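TfuA domain-containing protein (Methanosarcina acetivorans, PDB 6XP8) is a TfuA-family protein involved in peptide backbone thioamidation, probably acting together with a YcaO enzyme in the biosynthetic pathway. Local coordinates at residues Y41-I46 against K211-E216; R21-P26 against E34-Q39; R60-A65 against S84-H89; R54-H59 against A76-L81. All coordinates share one frame; numbering follows the deposited sequence.

From the N terminus, contact 2 closes first, a short loop joining edge strand 23-25 to helix 33-38. Contact 1 then opens at strand 43-46 and closes only at the C-terminal end of helix 198-215, so most of the chain lies between its two halves. Contacts 3 and 4 both fall within this span, and they cross: segments 54-59 and 60-65 come in turn before 76-81 and 84-89, at the start and the end of helix 78-86. Contact 1 fixes the last helix on the parallel sheet, contact 2 adds a helix next to its edge strand, and contacts 3 and 4 join helix 59-67 and its leading loop to helix 78-86.

Contact 1 (Y41-I46 against K211-E216); sequences YKVIGI and KKLIEE
Val43 meets the C-terminal end of helix 198-215 by way of Ile214 and Leu213. One methyl does most of the work: Val43 CG2 lies 3.7 Å from Ile214 CD1 and, at 3.9 Å, also touches Leu213 CB. It thus fits between two consecutive residues of the helix. Ile214 comes at the valine from an angle, and its CD1 also reaches Val43 CB at 3.9 Å. A bend in the isoleucine chain (chi2 -69°) carries this end methyl closer to the strand than its CB bond alone suggests. Leu213 stands roughly at right angles to Val43 and contributes only its CB to the valine, while its side chain goes on to touch Lys71 and Val73. The backbones are close, with Val43 CA 6.7 Å from Ile214 CA, and no hydrogen bond spans the two segments: apolar packing alone holds them. Away from this small greasy patch the contact is loose. The CB of Lys42 heads for the helix, yet the rest of its chain leads off toward solvent, and Lys212, Glu215 and Glu216 are exposed, Glu216 being where the chain leaves the helix. Ile214 also rests on Ala1 and Ala3, so the last helical turns span strands 3-6, 43-46 and 71-74. The other face of strand 43-46 receives helix 33-38, through Ile44. A C-terminal helix on one face of a parallel sheet whose other face carries further helices is typical of a three-layer alpha/beta/alpha fold, here with the flavodoxin-like strand order 2-1-3-4-5.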
loop_
_atom_site.group_PDB
_atom_site.type_symbol
_atom_site.label_atom_id
_atom_site.label_comp_id
_atom_site.label_asym_id
_atom_site.label_seq_id
_atom_site.Cartn_x
_atom_site.Cartn_y
_atom_site.Cartn_z
ATOM N N TYR A 41 -0.514 11.765 21.643
ATOM C CA TYR A 41 0.253 11.729 20.381
ATOM C C TYR A 41 -0.157 12.875 19.450
ATOM O O TYR A 41 -1.332 13.253 19.388
ATOM C CB TYR A 41 0.125 10.367 19.674
ATOM C CG TYR A 41 0.984 9.258 20.258
ATOM C CD1 TYR A 41 0.621 8.610 21.449
ATOM C CD2 TYR A 41 2.156 8.842 19.614
ATOM C CE1 TYR A 41 1.406 7.599 21.987
ATOM C CE2 TYR A 41 2.945 7.826 20.142
ATOM C CZ TYR A 41 2.562 7.207 21.329
ATOM O OH TYR A 41 3.329 6.200 21.862
ATOM N N LYS A 42 0.826 13.426 18.736
ATOM C CA LYS A 42 0.613 14.628 17.923
ATOM C C LYS A 42 0.441 14.352 16.432
ATOM O O LYS A 42 -0.213 15.127 15.732
ATOM C CB LYS A 42 1.730 15.656 18.153
ATOM C CG LYS A 42 1.681 16.359 19.508
ATOM C CD LYS A 42 0.467 17.274 19.646
ATOM C CE LYS A 42 0.110 17.498 21.108
ATOM N NZ LYS A 42 -1.096 18.364 21.243
ATOM N N VAL A 43 1.044 13.263 15.954
ATOM C CA VAL A 43 0.932 12.857 14.546
ATOM C C VAL A 43 0.642 11.356 14.465
ATOM O O VAL A 43 1.288 10.556 15.152
ATOM C CB VAL A 43 2.197 13.212 13.707
ATOM C CG1 VAL A 43 2.000 12.842 12.239
ATOM C CG2 VAL A 43 2.534 14.698 13.795
ATOM N N ILE A 44 -0.349 11.002 13.644
ATOM C CA ILE A 44 -0.634 9.608 13.277
ATOM C C ILE A 44 -0.296 9.417 11.797
ATOM O O ILE A 44 -0.764 10.172 10.948
ATOM C CB ILE A 44 -2.121 9.224 13.517
ATOM C CG1 ILE A 44 -2.490 9.356 15.006
ATOM C CG2 ILE A 44 -2.405 7.801 13.016
ATOM C CD1 ILE A 44 -3.983 9.409 15.287
ATOM N N GLY A 45 0.511 8.402 11.504
ATOM C CA GLY A 45 0.719 7.944 10.134
ATOM C C GLY A 45 -0.041 6.651 9.912
ATOM O O GLY A 45 0.196 5.659 10.606
ATOM N N ILE A 46 -0.979 6.676 8.970
ATOM C CA ILE A 46 -1.685 5.459 8.571
ATOM C C ILE A 46 -1.081 5.010 7.248
ATOM O O ILE A 46 -1.205 5.707 6.241
ATOM C CB ILE A 46 -3.219 5.654 8.438
ATOM C CG1 ILE A 46 -3.834 6.167 9.758
ATOM C CG2 ILE A 46 -3.873 4.345 7.999
ATOM C CD1 ILE A 46 -5.281 6.619 9.642
ATOM N N LYS A 211 7.802 12.665 9.750
ATOM C CA LYS A 211 9.048 13.264 10.242
ATOM C C LYS A 211 8.979 14.795 10.244
ATOM O O LYS A 211 9.286 15.427 11.259
ATOM C CB LYS A 211 10.241 12.780 9.407
ATOM C CG LYS A 211 11.610 13.145 9.969
ATOM C CD LYS A 211 12.737 12.724 9.033
ATOM C CE LYS A 211 12.996 11.227 9.082
ATOM N NZ LYS A 211 14.041 10.789 8.110
ATOM N N LYS A 212 8.551 15.371 9.121
ATOM C CA LYS A 212 8.435 16.826 8.963
ATOM C C LYS A 212 7.411 17.447 9.907
ATOM O O LYS A 212 7.674 18.498 10.500
ATOM C CB LYS A 212 8.123 17.201 7.511
ATOM C CG LYS A 212 9.316 17.046 6.586
ATOM C CD LYS A 212 9.118 17.762 5.259
ATOM C CE LYS A 212 10.391 17.712 4.421
ATOM N NZ LYS A 212 11.519 18.494 5.011
ATOM N N LEU A 213 6.262 16.791 10.062
ATOM C CA LEU A 213 5.192 17.320 10.916
ATOM C C LEU A 213 5.526 17.276 12.407
ATOM O O LEU A 213 5.104 18.167 13.157
ATOM C CB LEU A 213 3.843 16.641 10.631
ATOM C CG LEU A 213 3.153 16.917 9.287
ATOM C CD1 LEU A 213 1.877 16.103 9.186
ATOM C CD2 LEU A 213 2.848 18.396 9.052
ATOM N N ILE A 214 6.275 16.253 12.827
ATOM C CA ILE A 214 6.790 16.157 14.203
ATOM C C ILE A 214 7.757 17.307 14.496
ATOM O O ILE A 214 7.668 17.938 15.557
ATOM C CB ILE A 214 7.416 14.758 14.501
ATOM C CG1 ILE A 214 6.318 13.691 14.649
ATOM C CG2 ILE A 214 8.328 14.770 15.735
ATOM C CD1 ILE A 214 5.435 13.811 15.883
ATOM N N GLU A 215 8.647 17.588 13.539
ATOM C CA GLU A 215 9.636 18.671 13.649
ATOM C C GLU A 215 9.000 20.063 13.713
ATOM O O GLU A 215 9.566 20.973 14.319
ATOM C CB GLU A 215 10.653 18.600 12.504
ATOM C CG GLU A 215 11.668 17.468 12.637
ATOM C CD GLU A 215 12.625 17.342 11.456
ATOM O OE1 GLU A 215 12.438 18.028 10.423
ATOM O OE2 GLU A 215 13.576 16.533 11.559
ATOM N N GLU A 216 7.825 20.217 13.102
ATOM C CA GLU A 216 7.109 21.496 13.082
ATOM C C GLU A 216 6.181 21.662 14.290
ATOM O O GLU A 216 5.419 20.754 14.635
ATOM C CB GLU A 216 6.353 21.677 11.760
ATOM C CG GLU A 216 7.269 21.930 10.562
ATOM C CD GLU A 216 6.558 21.903 9.214
ATOM O OE1 GLU A 216 5.395 21.441 9.129
ATOM O OE2 GLU A 216 7.179 22.347 8.222
#

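Contact 2 (R21-P26 against E34-Q39); sequences RANYQP and EKFVQQ
Phe36 overlaps the side chains of Asn23 and Gln25, residues two apart on edge strand 23-25, with the CZ and CE1 end of its ring. Helix 33-38 is the connecting helix of a beta-alpha-beta crossover that leads from this edge strand past strand 3-6 to the parallel strand 43-46. With CG anti to the carbonyl carbon (chi1 -62°), the phenylalanine ring leans down from the helix and reaches Val4 of the neighbouring strand as well. Gln25 advances from the opposite direction: its CG and CD each lie 3.6 Å from Phe36 CZ, and its amide plane is inclined 48° to the ring. The amide of Asn23 approaches nearer CE1, its plane almost perpendicular to the ring. Both amides come at the ring obliquely, and the outer end of the apolar ring thus packs against two polar side chains. Tyr41 adds an edge-to-face ring contact to Phe36. Gln25 also lies against Val4 and Phe6. On the helix itself, Glu34 sends OE2 to the hydroxyl of Ser64, while Gln38 NE2 donates to the anti lone pair of Glu34 OE1 at 2.9 Å, nearly straight at 162°.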
loop_
_atom_site.group_PDB
_atom_site.type_symbol
_atom_site.label_atom_id
_atom_site.label_comp_id
_atom_site.label_asym_id
_atom_site.label_seq_id
_atom_site.Cartn_x
_atom_site.Cartn_y
_atom_site.Cartn_z
ATOM N N ARG A 21 12.494 7.163 13.885
ATOM C CA ARG A 21 12.159 6.665 15.222
ATOM C C ARG A 21 10.761 7.158 15.566
ATOM O O ARG A 21 10.519 8.361 15.680
ATOM C CB ARG A 21 13.179 7.086 16.298
ATOM C CG ARG A 21 12.799 6.617 17.704
ATOM C CD ARG A 21 13.609 7.280 18.812
ATOM N NE ARG A 21 14.751 6.462 19.213
ATOM C CZ ARG A 21 14.993 6.012 20.444
ATOM N NH1 ARG A 21 14.184 6.294 21.461
ATOM N NH2 ARG A 21 16.075 5.278 20.661
ATOM N N ALA A 22 9.847 6.202 15.698
ATOM C CA ALA A 22 8.459 6.449 16.057
ATOM C C ALA A 22 7.919 5.219 16.773
ATOM O O ALA A 22 8.605 4.194 16.870
ATOM C CB ALA A 22 7.633 6.745 14.809
ATOM N N ASN A 23 6.699 5.331 17.289
ATOM C CA ASN A 23 5.983 4.171 17.795
ATOM C C ASN A 23 5.344 3.430 16.620
ATOM O O ASN A 23 4.330 3.873 16.073
ATOM C CB ASN A 23 4.932 4.582 18.836
ATOM C CG ASN A 23 4.193 3.394 19.438
ATOM O OD1 ASN A 23 4.297 2.264 18.960
ATOM N ND2 ASN A 23 3.444 3.648 20.499
ATOM N N TYR A 24 5.946 2.301 16.244
ATOM C CA TYR A 24 5.401 1.454 15.182
ATOM C C TYR A 24 4.409 0.446 15.724
ATOM O O TYR A 24 4.694 -0.290 16.674
ATOM C CB TYR A 24 6.511 0.792 14.350
ATOM C CG TYR A 24 7.250 1.827 13.542
ATOM C CD1 TYR A 24 6.711 2.324 12.345
ATOM C CD2 TYR A 24 8.453 2.370 13.996
ATOM C CE1 TYR A 24 7.364 3.312 11.620
ATOM C CE2 TYR A 24 9.112 3.351 13.269
ATOM C CZ TYR A 24 8.568 3.816 12.081
ATOM O OH TYR A 24 9.208 4.792 11.350
ATOM N N GLN A 25 3.232 0.453 15.113
ATOM C CA GLN A 25 2.128 -0.414 15.495
ATOM C C GLN A 25 1.764 -1.303 14.307
ATOM O O GLN A 25 2.075 -0.950 13.167
ATOM C CB GLN A 25 0.916 0.427 15.931
ATOM C CG GLN A 25 1.099 1.177 17.250
ATOM C CD GLN A 25 1.294 0.264 18.453
ATOM O OE1 GLN A 25 2.266 0.406 19.199
ATOM N NE2 GLN A 25 0.379 -0.676 18.646
ATOM N N PRO A 26 1.094 -2.452 14.558
ATOM C CA PRO A 26 0.617 -3.299 13.457
ATOM C C PRO A 26 -0.400 -2.567 12.556
ATOM O O PRO A 26 -0.875 -1.478 12.936
ATOM C CB PRO A 26 -0.065 -4.465 14.186
ATOM C CG PRO A 26 0.585 -4.503 15.521
ATOM C CD PRO A 26 0.816 -3.070 15.871
ATOM N N GLU A 34 -8.001 6.160 18.762
ATOM C CA GLU A 34 -8.380 6.980 19.922
ATOM C C GLU A 34 -7.497 6.749 21.151
ATOM O O GLU A 34 -7.294 7.681 21.929
ATOM C CB GLU A 34 -9.870 6.830 20.267
ATOM C CG GLU A 34 -10.456 7.962 21.123
ATOM C CD GLU A 34 -10.410 9.343 20.476
ATOM O OE1 GLU A 34 -10.275 10.340 21.223
ATOM O OE2 GLU A 34 -10.522 9.451 19.233
ATOM N N LYS A 35 -6.959 5.531 21.298
ATOM C CA LYS A 35 -6.003 5.212 22.376
ATOM C C LYS A 35 -4.796 6.151 22.335
ATOM O O LYS A 35 -4.373 6.681 23.366
ATOM C CB LYS A 35 -5.536 3.749 22.291
ATOM C CG LYS A 35 -4.753 3.267 23.511
ATOM C CD LYS A 35 -4.122 1.900 23.288
ATOM C CE LYS A 35 -3.384 1.427 24.534
ATOM N NZ LYS A 35 -2.642 0.151 24.305
ATOM N N PHE A 36 -4.266 6.359 21.133
ATOM C CA PHE A 36 -3.081 7.191 20.931
ATOM C C PHE A 36 -3.383 8.686 21.001
ATOM O O PHE A 36 -2.569 9.458 21.514
ATOM C CB PHE A 36 -2.362 6.789 19.640
ATOM C CG PHE A 36 -1.862 5.374 19.669
ATOM C CD1 PHE A 36 -0.684 5.050 20.357
ATOM C CD2 PHE A 36 -2.595 4.351 19.066
ATOM C CE1 PHE A 36 -0.234 3.736 20.412
ATOM C CE2 PHE A 36 -2.148 3.033 19.119
ATOM C CZ PHE A 36 -0.971 2.728 19.794
ATOM N N VAL A 37 -4.562 9.075 20.515
ATOM C CA VAL A 37 -5.087 10.441 20.687
ATOM C C VAL A 37 -5.161 10.798 22.179
ATOM O O VAL A 37 -4.707 11.874 22.582
ATOM C CB VAL A 37 -6.464 10.626 19.990
ATOM C CG1 VAL A 37 -7.059 12.010 20.247
ATOM C CG2 VAL A 37 -6.341 10.384 18.491
ATOM N N GLN A 38 -5.699 9.879 22.987
ATOM C CA GLN A 38 -5.853 10.097 24.433
ATOM C C GLN A 38 -4.532 10.050 25.206
ATOM O O GLN A 38 -4.424 10.645 26.280
ATOM C CB GLN A 38 -6.880 9.129 25.043
ATOM C CG GLN A 38 -8.322 9.334 24.577
ATOM C CD GLN A 38 -8.884 10.723 24.857
ATOM O OE1 GLN A 38 -8.687 11.290 25.935
ATOM N NE2 GLN A 38 -9.606 11.268 23.887
ATOM N N GLN A 39 -3.536 9.360 24.652
ATOM C CA GLN A 39 -2.181 9.315 25.220
ATOM C C GLN A 39 -1.360 10.577 24.910
ATOM O O GLN A 39 -0.244 10.737 25.418
ATOM C CB GLN A 39 -1.434 8.058 24.751
ATOM C CG GLN A 39 -1.799 6.784 25.505
ATOM C CD GLN A 39 -1.042 5.550 25.030
ATOM O OE1 GLN A 39 -0.143 5.628 24.190
ATOM N NE2 GLN A 39 -1.403 4.397 25.577
#

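Contact 3 (R60-A65 against S84-H89); sequences REILSA and SELDTH
Helix-helix packing between successive beta-alpha units of the parallel sheet brings helix 59-67 against the C-terminal part of helix 78-86 and the 3-10 turn 87-89 that follows. Ile62 and Leu86 form the buried part. Leu86 CD1 nestles among the branches of the isoleucine, 3.7 Å from Ile62 CG2 and 3.8 Å from Ile62 CD1, with Ile62 CB close behind. The isoleucine carries CG1 anti to its carbonyl carbon (chi1 -70°) and CG2 anti to its amide nitrogen, and both branches are used to hold the same methyl. Leu63 works further out, where the interface nears solvent. Its CD2 lies 3.6 Å from His89 CB and 3.8 Å from His89 CG, with His89 CD2 a little farther off, so the methyl meets the root of the imidazole obliquely. The same methyl is more loosely packed against Leu86, Leu63 CD2 lying 4.3 Å from Leu86 CD2. No hydrogen bond links the segments. The turn that brings the histidine round is secured by its own backbone, His89 N bonding to Leu86 O at 3.0 Å. Met91 lies against both Ile62 and Leu86 and extends their apolar patch. Below the interface, Ile62 rests on Ile46 and Ala65 on Ile44, both of strand 43-46, while Leu33 and Val37 of helix 33-38 flank helix 59-67 as well. Helix 59-67 is thereby held between helix 33-38 and helix 78-86, over the central strand, with helix 96-102 joined to the 3-10 turn by the hydrogen bond between Asp87 OD2 and Tyr98 OH.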
loop_
_atom_site.group_PDB
_atom_site.type_symbol
_atom_site.label_atom_id
_atom_site.label_comp_id
_atom_site.label_asym_id
_atom_site.label_seq_id
_atom_site.Cartn_x
_atom_site.Cartn_y
_atom_site.Cartn_z
ATOM N N ARG A 60 -15.112 8.222 11.132
ATOM C CA ARG A 60 -15.386 8.816 12.449
ATOM C C ARG A 60 -14.134 8.896 13.341
ATOM O O ARG A 60 -13.891 9.920 13.990
ATOM C CB ARG A 60 -16.558 8.066 13.128
ATOM C CG ARG A 60 -16.622 8.089 14.655
ATOM C CD ARG A 60 -17.271 9.348 15.219
ATOM N NE ARG A 60 -16.862 9.577 16.610
ATOM C CZ ARG A 60 -16.868 10.754 17.237
ATOM N NH1 ARG A 60 -17.266 11.865 16.622
ATOM N NH2 ARG A 60 -16.468 10.820 18.499
ATOM N N GLU A 61 -13.342 7.823 13.340
ATOM C CA GLU A 61 -12.110 7.734 14.127
ATOM C C GLU A 61 -11.046 8.728 13.672
ATOM O O GLU A 61 -10.392 9.364 14.503
ATOM C CB GLU A 61 -11.519 6.336 14.024
ATOM C CG GLU A 61 -12.432 5.214 14.470
ATOM C CD GLU A 61 -11.749 3.882 14.322
ATOM O OE1 GLU A 61 -10.627 3.741 14.847
ATOM O OE2 GLU A 61 -12.329 2.990 13.680
ATOM N N ILE A 62 -10.874 8.833 12.354
ATOM C CA ILE A 62 -9.897 9.746 11.758
ATOM C C ILE A 62 -10.332 11.190 12.034
ATOM O O ILE A 62 -9.521 12.001 12.491
ATOM C CB ILE A 62 -9.665 9.448 10.251
ATOM C CG1 ILE A 62 -8.914 8.111 10.101
ATOM C CG2 ILE A 62 -8.889 10.576 9.567
ATOM C CD1 ILE A 62 -9.135 7.395 8.783
ATOM N N LEU A 63 -11.612 11.481 11.798
ATOM C CA LEU A 63 -12.176 12.808 12.075
ATOM C C LEU A 63 -12.054 13.232 13.538
ATOM O O LEU A 63 -11.787 14.409 13.811
ATOM C CB LEU A 63 -13.630 12.906 11.597
ATOM C CG LEU A 63 -13.873 12.864 10.081
ATOM C CD1 LEU A 63 -15.360 12.719 9.779
ATOM C CD2 LEU A 63 -13.294 14.077 9.368
ATOM N N SER A 64 -12.234 12.284 14.463
ATOM C CA SER A 64 -12.049 12.538 15.899
ATOM C C SER A 64 -10.615 12.988 16.198
ATOM O O SER A 64 -10.402 13.992 16.894
ATOM C CB SER A 64 -12.417 11.304 16.737
ATOM O OG SER A 64 -12.252 11.566 18.122
ATOM N N ALA A 65 -9.646 12.251 15.650
ATOM C CA ALA A 65 -8.223 12.581 15.779
ATOM C C ALA A 65 -7.901 13.981 15.240
ATOM O O ALA A 65 -7.212 14.759 15.908
ATOM C CB ALA A 65 -7.364 11.519 15.094
ATOM N N SER A 84 -7.697 9.722 0.367
ATOM C CA SER A 84 -8.492 10.100 -0.806
ATOM C C SER A 84 -9.946 10.428 -0.445
ATOM O O SER A 84 -10.603 11.214 -1.139
ATOM C CB SER A 84 -8.433 9.018 -1.888
ATOM O OG SER A 84 -9.286 7.925 -1.596
ATOM N N GLU A 85 -10.430 9.823 0.639
ATOM C CA GLU A 85 -11.794 10.039 1.128
ATOM C C GLU A 85 -11.908 11.214 2.091
ATOM O O GLU A 85 -12.989 11.800 2.224
ATOM C CB GLU A 85 -12.337 8.771 1.801
ATOM C CG GLU A 85 -12.427 7.561 0.881
ATOM C CD GLU A 85 -12.472 6.227 1.615
ATOM O OE1 GLU A 85 -12.209 6.177 2.835
ATOM O OE2 GLU A 85 -12.768 5.209 0.956
ATOM N N LEU A 86 -10.806 11.554 2.766
ATOM C CA LEU A 86 -10.851 12.515 3.874
ATOM C C LEU A 86 -9.891 13.708 3.762
ATOM O O LEU A 86 -9.737 14.463 4.733
ATOM C CB LEU A 86 -10.660 11.786 5.220
ATOM C CG LEU A 86 -11.690 10.719 5.617
ATOM C CD1 LEU A 86 -11.126 9.788 6.678
ATOM C CD2 LEU A 86 -13.004 11.336 6.085
ATOM N N ASP A 87 -9.271 13.896 2.592
ATOM C CA ASP A 87 -8.334 15.021 2.392
ATOM C C ASP A 87 -8.972 16.400 2.532
ATOM O O ASP A 87 -8.328 17.338 3.008
ATOM C CB ASP A 87 -7.531 14.918 1.081
ATOM C CG ASP A 87 -8.396 14.631 -0.151
ATOM O OD1 ASP A 87 -9.643 14.693 -0.087
ATOM O OD2 ASP A 87 -7.800 14.328 -1.207
ATOM N N THR A 88 -10.241 16.499 2.137
ATOM C CA THR A 88 -11.010 17.747 2.261
ATOM C C THR A 88 -11.328 18.093 3.725
ATOM O O THR A 88 -11.697 19.232 4.034
ATOM C CB THR A 88 -12.313 17.713 1.428
ATOM O OG1 THR A 88 -13.141 16.630 1.866
ATOM C CG2 THR A 88 -12.013 17.559 -0.065
ATOM N N HIS A 89 -11.162 17.107 4.611
ATOM C CA HIS A 89 -11.409 17.252 6.049
ATOM C C HIS A 89 -10.142 17.456 6.891
ATOM O O HIS A 89 -10.223 17.615 8.116
ATOM C CB HIS A 89 -12.184 16.039 6.564
ATOM C CG HIS A 89 -13.610 15.998 6.116
ATOM N ND1 HIS A 89 -14.036 15.227 5.057
ATOM C CD2 HIS A 89 -14.712 16.627 6.591
ATOM C CE1 HIS A 89 -15.337 15.388 4.892
ATOM N NE2 HIS A 89 -15.771 16.233 5.810
#

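Contact 4 (R54-H59 against A76-L81); sequences RAAVGH and ASMGAL
Met78, at the start of helix 78-86, runs past Val57 in the opposite direction and ends at Ala56, packing against two buried residues of the loop that leads into helix 59-67. In this alpha/beta fold the loop lies near the carboxyl ends of the parallel strands. Met78 leaves the helix with CG anti to the backbone N (chi1 177°), then bends at chi2 (58°) and again at chi3 (95°). The double bend returns Met78 CE to Ala56 CB at 3.9 Å, while Met78 CG lies 3.8 Å from Val57 CG1. Val57 places that CG1 between its own backbone N and carbonyl carbon, and the other branch, CG2, points toward Ile62. All three touching side chains are buried and apolar, and Met78 also touches Phe51. Polar bonds hold the surroundings: Val57 O bonds to NE of Arg82, Gly58 at the N-cap of helix 59-67 bonds through its N to OE2 of Glu61, and Ser77, although at the N-cap of helix 78-86, directs OG to NZ of Lys199. At the first residue of helix 59-67, the imidazole of His59 is hydrogen-bonded through NE2 to Glu85 OE1.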
loop_
_atom_site.group_PDB
_atom_site.type_symbol
_atom_site.label_atom_id
_atom_site.label_comp_id
_atom_site.label_asym_id
_atom_site.label_seq_id
_atom_site.Cartn_x
_atom_site.Cartn_y
_atom_site.Cartn_z
ATOM N N ARG A 54 -15.797 -5.123 9.287
ATOM C CA ARG A 54 -15.953 -5.181 10.747
ATOM C C ARG A 54 -14.785 -4.523 11.480
ATOM O O ARG A 54 -14.973 -3.919 12.543
ATOM C CB ARG A 54 -16.141 -6.635 11.221
ATOM C CG ARG A 54 -16.395 -6.814 12.719
ATOM C CD ARG A 54 -17.774 -6.295 13.122
ATOM N NE ARG A 54 -17.974 -6.225 14.570
ATOM C CZ ARG A 54 -17.640 -5.192 15.347
ATOM N NH1 ARG A 54 -17.043 -4.115 14.838
ATOM N NH2 ARG A 54 -17.893 -5.240 16.652
ATOM N N ALA A 55 -13.600 -4.608 10.878
ATOM C CA ALA A 55 -12.358 -4.241 11.538
ATOM C C ALA A 55 -11.633 -3.037 10.923
ATOM O O ALA A 55 -10.616 -2.611 11.453
ATOM C CB ALA A 55 -11.434 -5.455 11.587
ATOM N N ALA A 56 -12.147 -2.486 9.821
ATOM C CA ALA A 56 -11.467 -1.375 9.137
ATOM C C ALA A 56 -11.555 -0.072 9.922
ATOM O O ALA A 56 -12.581 0.210 10.551
ATOM C CB ALA A 56 -12.014 -1.190 7.726
ATOM N N VAL A 57 -10.477 0.717 9.875
ATOM C CA VAL A 57 -10.454 2.047 10.501
ATOM C C VAL A 57 -11.559 2.923 9.891
ATOM O O VAL A 57 -11.696 2.988 8.673
ATOM C CB VAL A 57 -9.042 2.709 10.425
ATOM C CG1 VAL A 57 -8.586 2.966 8.989
ATOM C CG2 VAL A 57 -8.985 3.983 11.262
ATOM N N GLY A 58 -12.359 3.559 10.746
ATOM C CA GLY A 58 -13.530 4.309 10.283
ATOM C C GLY A 58 -13.249 5.786 10.089
ATOM O O GLY A 58 -12.327 6.330 10.710
ATOM N N HIS A 59 -14.042 6.425 9.222
ATOM C CA HIS A 59 -13.966 7.880 9.011
ATOM C C HIS A 59 -14.142 8.650 10.318
ATOM O O HIS A 59 -13.409 9.606 10.574
ATOM C CB HIS A 59 -15.001 8.371 7.984
ATOM C CG HIS A 59 -14.763 7.886 6.584
ATOM N ND1 HIS A 59 -15.635 8.164 5.553
ATOM C CD2 HIS A 59 -13.767 7.141 6.045
ATOM C CE1 HIS A 59 -15.185 7.615 4.439
ATOM N NE2 HIS A 59 -14.055 6.986 4.710
ATOM N N ALA A 76 0.152 4.888 0.614
ATOM C CA ALA A 76 0.541 3.507 0.239
ATOM C C ALA A 76 -0.602 2.490 0.133
ATOM O O ALA A 76 -0.771 1.845 -0.909
ATOM C CB ALA A 76 1.673 2.972 1.121
ATOM N N SER A 77 -1.374 2.352 1.208
ATOM C CA SER A 77 -2.344 1.271 1.321
ATOM C C SER A 77 -3.666 1.793 1.887
ATOM O O SER A 77 -4.304 2.631 1.246
ATOM C CB SER A 77 -1.750 0.142 2.167
ATOM O OG SER A 77 -2.419 -1.085 1.928
ATOM N N MET A 78 -4.080 1.314 3.066
ATOM C CA MET A 78 -5.275 1.860 3.731
ATOM C C MET A 78 -5.173 3.379 3.923
ATOM O O MET A 78 -6.172 4.094 3.796
ATOM C CB MET A 78 -5.584 1.141 5.059
ATOM C CG MET A 78 -6.774 1.709 5.837
ATOM S SD MET A 78 -8.336 1.728 4.920
ATOM C CE MET A 78 -9.091 0.199 5.464
ATOM N N GLY A 79 -3.966 3.872 4.197
ATOM C CA GLY A 79 -3.750 5.312 4.344
ATOM C C GLY A 79 -4.022 6.090 3.067
ATOM O O GLY A 79 -4.524 7.216 3.114
ATOM N N ALA A 80 -3.689 5.494 1.926
ATOM C CA ALA A 80 -3.948 6.114 0.618
ATOM C C ALA A 80 -5.446 6.197 0.320
ATOM O O ALA A 80 -5.934 7.236 -0.125
ATOM C CB ALA A 80 -3.226 5.355 -0.480
ATOM N N LEU A 81 -6.157 5.101 0.586
ATOM C CA LEU A 81 -7.600 5.029 0.396
ATOM C C LEU A 81 -8.329 6.038 1.286
ATOM O O LEU A 81 -9.133 6.832 0.794
ATOM C CB LEU A 81 -8.109 3.597 0.640
ATOM C CG LEU A 81 -9.601 3.312 0.404
ATOM C CD1 LEU A 81 -9.992 3.538 -1.049
ATOM C CD2 LEU A 81 -9.924 1.887 0.833
#